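Local coordinates for protein putative sugar kinase PH1459 (Pyrococcus horikoshii, PDB 3EWM) that probably phosphorylates a sugar, perhaps fructose, at the expense of ATP, as a carbohydrate kinase of the PfkB family within the ribokinase clan, at residues Glu172-Met175 with Ile176-Leu179; Leu197-Glu200 with Asn201-Val204; Gly62-Leu65 with Ile66-Ser70. One frame throughout, in Å; residues are numbered along the deposited sequence.

Contact 1 of 3, residues Glu172-Met175 with Ile176-Leu179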
loop_
_atom_site.group_PDB
_atom_site.type_symbol
_atom_site.label_atom_id
_atom_site.label_comp_id
_atom_site.label_asym_id
_atom_site.label_seq_id
_atom_site.Cartn_x
_atom_site.Cartn_y
_atom_site.Cartn_z
ATOM N N GLU A 172 -3.593 -22.426 -6.440
ATOM C CA GLU A 172 -3.075 -23.394 -5.496
ATOM C C GLU A 172 -2.305 -24.503 -6.199
ATOM O O GLU A 172 -1.349 -25.027 -5.654
ATOM C CB GLU A 172 -4.213 -23.954 -4.637
ATOM C CG GLU A 172 -5.014 -22.876 -3.887
ATOM C CD GLU A 172 -6.154 -22.257 -4.704
ATOM O OE1 GLU A 172 -6.291 -22.567 -5.913
ATOM O OE2 GLU A 172 -6.919 -21.446 -4.125
ATOM N N GLU A 173 -2.707 -24.838 -7.423
ATOM C CA GLU A 173 -1.999 -25.862 -8.194
ATOM C C GLU A 173 -0.668 -25.332 -8.715
ATOM O O GLU A 173 0.335 -26.041 -8.698
ATOM C CB GLU A 173 -2.866 -26.417 -9.331
ATOM C CG GLU A 173 -4.064 -27.211 -8.824
ATOM C CD GLU A 173 -4.846 -27.904 -9.928
ATOM O OE1 GLU A 173 -4.780 -27.451 -11.097
ATOM O OE2 GLU A 173 -5.534 -28.905 -9.614
ATOM N N GLU A 174 -0.650 -24.078 -9.157
ATOM C CA GLU A 174 0.603 -23.455 -9.549
ATOM C C GLU A 174 1.565 -23.363 -8.358
ATOM O O GLU A 174 2.763 -23.590 -8.508
ATOM C CB GLU A 174 0.369 -22.079 -10.170
ATOM C CG GLU A 174 1.410 -21.705 -11.225
ATOM C CD GLU A 174 1.634 -22.790 -12.300
ATOM O OE1 GLU A 174 0.821 -23.737 -12.427
ATOM O OE2 GLU A 174 2.639 -22.680 -13.030
HETATM N N MSE A 175 1.018 -23.064 -7.186
HETATM C CA MSE A 175 1.797 -22.922 -5.956
HETATM C C MSE A 175 2.524 -24.197 -5.575
HETATM O O MSE A 175 3.707 -24.181 -5.276
HETATM C CB MSE A 175 0.888 -22.538 -4.800
HETATM C CG MSE A 175 1.643 -22.407 -3.495
HETATM SE SE MSE A 175 0.457 -22.376 -1.987
HETATM C CE MSE A 175 0.108 -24.290 -1.861
ATOM N N ILE A 176 1.786 -25.304 -5.570
ATOM C CA ILE A 176 2.352 -26.600 -5.256
ATOM C C ILE A 176 3.459 -26.963 -6.245
ATOM O O ILE A 176 4.475 -27.532 -5.861
ATOM C CB ILE A 176 1.239 -27.678 -5.234
ATOM C CG1 ILE A 176 0.385 -27.514 -3.971
ATOM C CG2 ILE A 176 1.833 -29.085 -5.348
ATOM C CD1 ILE A 176 1.141 -27.744 -2.658
ATOM N N LYS A 177 3.255 -26.620 -7.512
ATOM C CA LYS A 177 4.254 -26.881 -8.549
ATOM C C LYS A 177 5.513 -26.044 -8.343
ATOM O O LYS A 177 6.628 -26.567 -8.392
ATOM C CB LYS A 177 3.663 -26.636 -9.932
ATOM C CG LYS A 177 2.627 -27.699 -10.325
ATOM C CD LYS A 177 2.149 -27.550 -11.757
ATOM C CE LYS A 177 0.814 -28.264 -11.951
ATOM N NZ LYS A 177 0.452 -28.363 -13.388
ATOM N N VAL A 178 5.338 -24.752 -8.100
ATOM C CA VAL A 178 6.504 -23.865 -7.944
ATOM C C VAL A 178 7.236 -24.125 -6.629
ATOM O O VAL A 178 8.451 -24.051 -6.588
ATOM C CB VAL A 178 6.163 -22.359 -8.075
ATOM C CG1 VAL A 178 5.444 -22.078 -9.397
ATOM C CG2 VAL A 178 5.331 -21.902 -6.932
ATOM N N LEU A 179 6.490 -24.427 -5.565
ATOM C CA LEU A 179 7.110 -24.772 -4.289
ATOM C C LEU A 179 7.916 -26.041 -4.417
ATOM O O LEU A 179 9.042 -26.100 -3.950
ATOM C CB LEU A 179 6.092 -24.908 -3.156
ATOM C CG LEU A 179 5.372 -23.635 -2.691
ATOM C CD1 LEU A 179 4.404 -23.990 -1.571
ATOM C CD2 LEU A 179 6.308 -22.548 -2.247
HETATM O O HOH W 1 -2.181 -27.807 -13.304
#

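Contact 2 of 3, residues Leu197-Glu200 with Asn201-Val204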
loop_
_atom_site.group_PDB
_atom_site.type_symbol
_atom_site.label_atom_id
_atom_site.label_comp_id
_atom_site.label_asym_id
_atom_site.label_seq_id
_atom_site.Cartn_x
_atom_site.Cartn_y
_atom_site.Cartn_z
ATOM N N LEU A 197 3.963 -30.518 6.951
ATOM C CA LEU A 197 2.761 -31.343 6.938
ATOM C C LEU A 197 1.899 -30.991 5.721
ATOM O O LEU A 197 1.456 -31.868 4.980
ATOM C CB LEU A 197 1.962 -31.149 8.232
ATOM C CG LEU A 197 0.724 -32.040 8.366
ATOM C CD1 LEU A 197 1.114 -33.533 8.400
ATOM C CD2 LEU A 197 -0.074 -31.641 9.608
ATOM N N TYR A 198 1.699 -29.698 5.508
ATOM C CA TYR A 198 0.822 -29.226 4.453
ATOM C C TYR A 198 1.309 -29.670 3.073
ATOM O O TYR A 198 0.548 -30.222 2.248
ATOM C CB TYR A 198 0.693 -27.703 4.530
ATOM C CG TYR A 198 -0.202 -27.132 3.457
ATOM C CD1 TYR A 198 -1.585 -27.223 3.562
ATOM C CD2 TYR A 198 0.342 -26.504 2.331
ATOM C CE1 TYR A 198 -2.417 -26.690 2.571
ATOM C CE2 TYR A 198 -0.474 -25.973 1.337
ATOM C CZ TYR A 198 -1.847 -26.074 1.460
ATOM O OH TYR A 198 -2.654 -25.557 0.476
ATOM N N LEU A 199 2.587 -29.432 2.831
ATOM C CA LEU A 199 3.173 -29.720 1.544
ATOM C C LEU A 199 3.403 -31.203 1.304
ATOM O O LEU A 199 3.047 -31.720 0.245
ATOM C CB LEU A 199 4.457 -28.926 1.385
ATOM C CG LEU A 199 4.192 -27.418 1.261
ATOM C CD1 LEU A 199 5.499 -26.657 1.206
ATOM C CD2 LEU A 199 3.354 -27.140 0.038
ATOM N N GLU A 200 3.949 -31.895 2.300
ATOM C CA GLU A 200 4.269 -33.315 2.142
ATOM C C GLU A 200 3.024 -34.155 1.954
ATOM O O GLU A 200 3.066 -35.173 1.265
ATOM C CB GLU A 200 5.123 -33.824 3.296
ATOM C CG GLU A 200 6.524 -33.242 3.267
ATOM C CD GLU A 200 7.512 -33.994 4.125
ATOM O OE1 GLU A 200 7.085 -34.686 5.075
ATOM O OE2 GLU A 200 8.723 -33.872 3.846
ATOM N N ASN A 201 1.915 -33.694 2.530
ATOM C CA ASN A 201 0.614 -34.305 2.312
ATOM C C ASN A 201 0.017 -34.059 0.935
ATOM O O ASN A 201 -1.037 -34.601 0.603
ATOM C CB ASN A 201 -0.363 -33.886 3.414
ATOM C CG ASN A 201 -0.132 -34.667 4.681
ATOM O OD1 ASN A 201 0.698 -35.596 4.702
ATOM N ND2 ASN A 201 -0.838 -34.310 5.739
ATOM N N GLN A 202 0.690 -33.228 0.149
ATOM C CA GLN A 202 0.344 -33.049 -1.255
ATOM C C GLN A 202 1.457 -33.575 -2.149
ATOM O O GLN A 202 1.568 -33.192 -3.320
ATOM C CB GLN A 202 0.038 -31.588 -1.531
ATOM C CG GLN A 202 -1.087 -31.091 -0.678
ATOM C CD GLN A 202 -1.335 -29.644 -0.860
ATOM O OE1 GLN A 202 -2.009 -29.236 -1.806
ATOM N NE2 GLN A 202 -0.808 -28.838 0.046
ATOM N N GLY A 203 2.255 -34.478 -1.581
ATOM C CA GLY A 203 3.275 -35.205 -2.313
ATOM C C GLY A 203 4.513 -34.384 -2.614
ATOM O O GLY A 203 5.315 -34.777 -3.454
ATOM N N VAL A 204 4.656 -33.237 -1.942
ATOM C CA VAL A 204 5.854 -32.418 -2.059
ATOM C C VAL A 204 6.738 -32.688 -0.856
ATOM O O VAL A 204 6.432 -32.251 0.245
ATOM C CB VAL A 204 5.538 -30.893 -2.137
ATOM C CG1 VAL A 204 6.835 -30.066 -2.208
ATOM C CG2 VAL A 204 4.631 -30.582 -3.322
#

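Contact 3 of 3, residues Gly62-Leu65 with Ile66-Ser70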
loop_
_atom_site.group_PDB
_atom_site.type_symbol
_atom_site.label_atom_id
_atom_site.label_comp_id
_atom_site.label_asym_id
_atom_site.label_seq_id
_atom_site.Cartn_x
_atom_site.Cartn_y
_atom_site.Cartn_z
ATOM N N GLY A 62 10.856 3.298 -1.783
ATOM C CA GLY A 62 11.997 2.626 -2.404
ATOM C C GLY A 62 13.305 3.195 -1.901
ATOM O O GLY A 62 14.221 2.449 -1.533
ATOM N N GLU A 63 13.402 4.524 -1.885
ATOM C CA GLU A 63 14.602 5.178 -1.340
ATOM C C GLU A 63 14.851 4.830 0.109
ATOM O O GLU A 63 15.968 4.549 0.479
ATOM C CB GLU A 63 14.484 6.691 -1.473
ATOM C CG GLU A 63 14.600 7.144 -2.907
ATOM C CD GLU A 63 13.927 8.476 -3.148
ATOM O OE1 GLU A 63 13.840 9.285 -2.196
ATOM O OE2 GLU A 63 13.493 8.712 -4.299
ATOM N N TYR A 64 13.792 4.847 0.923
ATOM C CA TYR A 64 13.890 4.452 2.316
ATOM C C TYR A 64 14.471 3.065 2.486
ATOM O O TYR A 64 15.400 2.865 3.269
ATOM C CB TYR A 64 12.519 4.523 2.977
ATOM C CG TYR A 64 12.410 3.886 4.326
ATOM C CD1 TYR A 64 12.889 4.532 5.468
ATOM C CD2 TYR A 64 11.786 2.645 4.481
ATOM C CE1 TYR A 64 12.758 3.958 6.713
ATOM C CE2 TYR A 64 11.649 2.071 5.722
ATOM C CZ TYR A 64 12.149 2.736 6.832
ATOM O OH TYR A 64 12.010 2.174 8.080
ATOM N N LEU A 65 13.906 2.098 1.774
ATOM C CA LEU A 65 14.376 0.719 1.908
ATOM C C LEU A 65 15.840 0.574 1.549
ATOM O O LEU A 65 16.592 -0.086 2.256
ATOM C CB LEU A 65 13.521 -0.236 1.061
ATOM C CG LEU A 65 12.085 -0.329 1.574
ATOM C CD1 LEU A 65 11.223 -1.105 0.566
ATOM C CD2 LEU A 65 12.016 -0.962 2.946
ATOM N N ILE A 66 16.244 1.189 0.439
ATOM C CA ILE A 66 17.633 1.097 0.017
ATOM C C ILE A 66 18.533 1.722 1.098
ATOM O O ILE A 66 19.554 1.151 1.479
ATOM C CB ILE A 66 17.849 1.767 -1.365
ATOM C CG1 ILE A 66 17.153 0.951 -2.475
ATOM C CG2 ILE A 66 19.324 1.913 -1.660
ATOM C CD1 ILE A 66 16.939 1.728 -3.763
ATOM N N GLU A 67 18.121 2.871 1.619
ATOM C CA GLU A 67 18.910 3.569 2.650
ATOM C C GLU A 67 19.048 2.734 3.912
ATOM O O GLU A 67 20.135 2.647 4.468
ATOM C CB GLU A 67 18.302 4.926 2.985
ATOM C CG GLU A 67 18.560 6.005 1.917
ATOM C CD GLU A 67 17.911 7.344 2.265
ATOM O OE1 GLU A 67 17.346 7.465 3.386
ATOM O OE2 GLU A 67 17.915 8.248 1.390
ATOM N N GLU A 68 17.955 2.120 4.356
ATOM C CA GLU A 68 17.981 1.283 5.553
ATOM C C GLU A 68 18.872 0.058 5.385
ATOM O O GLU A 68 19.590 -0.319 6.307
ATOM C CB GLU A 68 16.560 0.873 5.943
ATOM C CG GLU A 68 15.684 2.073 6.409
ATOM C CD GLU A 68 16.348 2.893 7.509
ATOM O OE1 GLU A 68 16.536 2.370 8.619
ATOM O OE2 GLU A 68 16.701 4.060 7.254
ATOM N N LEU A 69 18.784 -0.574 4.219
ATOM C CA LEU A 69 19.678 -1.658 3.844
ATOM C C LEU A 69 21.138 -1.213 3.851
ATOM O O LEU A 69 21.967 -1.850 4.472
ATOM C CB LEU A 69 19.289 -2.239 2.483
ATOM C CG LEU A 69 17.996 -3.050 2.569
ATOM C CD1 LEU A 69 17.550 -3.456 1.202
ATOM C CD2 LEU A 69 18.212 -4.252 3.462
ATOM N N SER A 70 21.424 -0.102 3.169
ATOM C CA SER A 70 22.756 0.505 3.196
ATOM C C SER A 70 23.257 0.743 4.624
ATOM O O SER A 70 24.402 0.440 4.925
ATOM C CB SER A 70 22.762 1.823 2.432
ATOM O OG SER A 70 24.098 2.258 2.228
#

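Contact 1 of 3, residues Glu172-Met175 with Ile176-Leu179
Met-175, present as selenomethionine, meets Ile-176 and Leu-179 on one flank of the first turns of helix 172-185. Its methyl CE touches CD1 of Ile-176 at 3.7 Å, while higher up the chain its CG lies 3.7 Å from CD1 of Leu-179, so the long side chain runs obliquely past both neighbours. CG stands anti to the backbone N (chi1 179°), and the bend at the last torsion (chi3 79°) turns CE back toward Ile-176. Met-175 thus touches both Ile-176 and Leu-179 on the helix's apolar side.

Beneath the side chains run the backbone bonds of a regular alpha helix, from the N of Ile-176, Lys-177, Val-178 and Leu-179 to the O of the residue four earlier. Leu-179 N to Met-175 O, at 2.8 Å, is the shortest of the four. On the polar flank a water accepts a hydrogen bond from Lys-177 NZ at 2.7 Å and gives a weak one to Glu-173 OE1 at 3.4 Å. The two charged groups are thus linked through solvent and not by direct contact. The aliphatic part of the extended lysine lies over the backbone, its CG 3.3 Å from Glu-173 O. At the start of the helix, Glu-172 OE2 turns back to accept a hydrogen bond from Gly-170 N.

The helix is the connection in the beta-alpha-beta unit of strands 156-160 and 188-192. Its apolar face rests on helix 193-200, where Tyr-198 receives Met-175 and Leu-199 receives Ile-176 and Leu-179; Trp-168 adds to the cover over Met-175 and Val-178, and Arg-141 of helix 140-151 packs against Glu-174 and Val-178.

Contact 2 of 3, residues Leu197-Glu200 with Asn201-Val204
A Schellman motif ends helix 193-200 here, with Gly-203 as its C-prime residue and a type I beta turn from Glu-200 to Gly-203. The last helical bond of the regular pattern runs from Asn-201 N to Leu-197 O. Val-204 N then reaches back to Leu-199 O at 3.1 Å, and inside that bond Gly-203 N reaches Glu-200 O at 3.0 Å. The positive phi of Gly-203 (76°) swings the chain away from the helical path. The carbonyl O of Val-204 in turn sits 3.1 Å from Glu-200 CA in a CA-H...O contact. Close to the turn, CB of Leu-199 and CB of Val-204 lie 4.2 Å apart, a loose apolar contact.

Within the turn, Gln-202 sends its backbone N to Leu-199 O at 2.8 Å, while its side chain serves Tyr-198 O. NE2 donates to that oxygen at 2.9 Å in a nearly straight bond (169°), standing above the carbonyl plane of Tyr-198. The same NE2 lies 3.1 Å above one face of the Tyr-198 ring, toward its rim, with ring and amide planes 78° apart.

Glu-200 points its carboxylate onward, OE2 accepting from Val-206 N further along the loop. Tyr-198 and Leu-199 pack on helix 172-185, and the side chain of Leu-199 is about 11 Å from that of the ATP-binding Lys-190, so the contact is near the site but not part of it.

The helix's last carbonyls find donors after the helical pattern stops. Leu-199 O takes two backbone N-H groups from opposite faces of its plane, Glu-200 O takes Gly-203 N, and Tyr-198 O takes Gln-202 NE2, a bond that would hold the amide's rotation, since the acceptor lies in its plane.

Contact 3 of 3, residues Gly62-Leu65 with Ile66-Ser70
One face of the Tyr-64 ring carries CG of Glu-68, 3.5 Å above the plane and displaced toward the rim, in a CH-pi contact 3.7 Å from the ring centroid. The nearest ring atom is CE1, and the carboxylate and ring planes are 13° apart, nearly parallel. With chi1 at 168° the tyrosine swings away from its own backbone N to the carbonyl side, which brings the ring over Glu-68 CG. The glutamate chain is bent at its second torsion (chi2 -53°), which carries the carboxylate out past the rim near CE1, still above the same face (Glu-68 CD to Tyr-64 CE1 3.8 Å). Glu-68 OE2 forms a salt bridge with Lys-71, and the Tyr-64 ring also takes a cation-pi contact from Lys-30.

Under this pair the backbone is regular alpha helix: Glu-68 N bonds to Tyr-64 O at 2.9 Å, with matching bonds from the N of Ile-66, Glu-67 and Leu-69 to the O of the residue four earlier.

Helix 60-71 links strand 49-57 to strand 79-82 at one edge of the large sheet. Leu-65, Ile-66 and Leu-69 pack on strand 49-57, and Ile-66 and Leu-69 also on Ile-79. Pro-32 of strand 27-33 meets Tyr-64, Leu-65 and Glu-68, while Glu-67 reaches Lys-23 of the second subunit in a salt bridge.

From the N terminus, contact 3 (62-70) comes first, on the helix between strands 49-57 and 79-82, near the edge of the nine-stranded sheet and beside the second subunit. Contact 1 (172-179) follows on the helix between strands 156-160 and 188-192, and contact 2 (197-204) ends the next helix, leading toward strand 211-215. Each is local, so none closes a long loop; they follow in series and neither nest nor cross. Contacts 1 and 2 touch, with Ile-176 CD1 3.5 Å from Gln-202 NE2, joining two successive helices. Contact 3 stands apart, its centre 32 Å from that of contact 1 and on the opposite side of the chain's centre from contact 2.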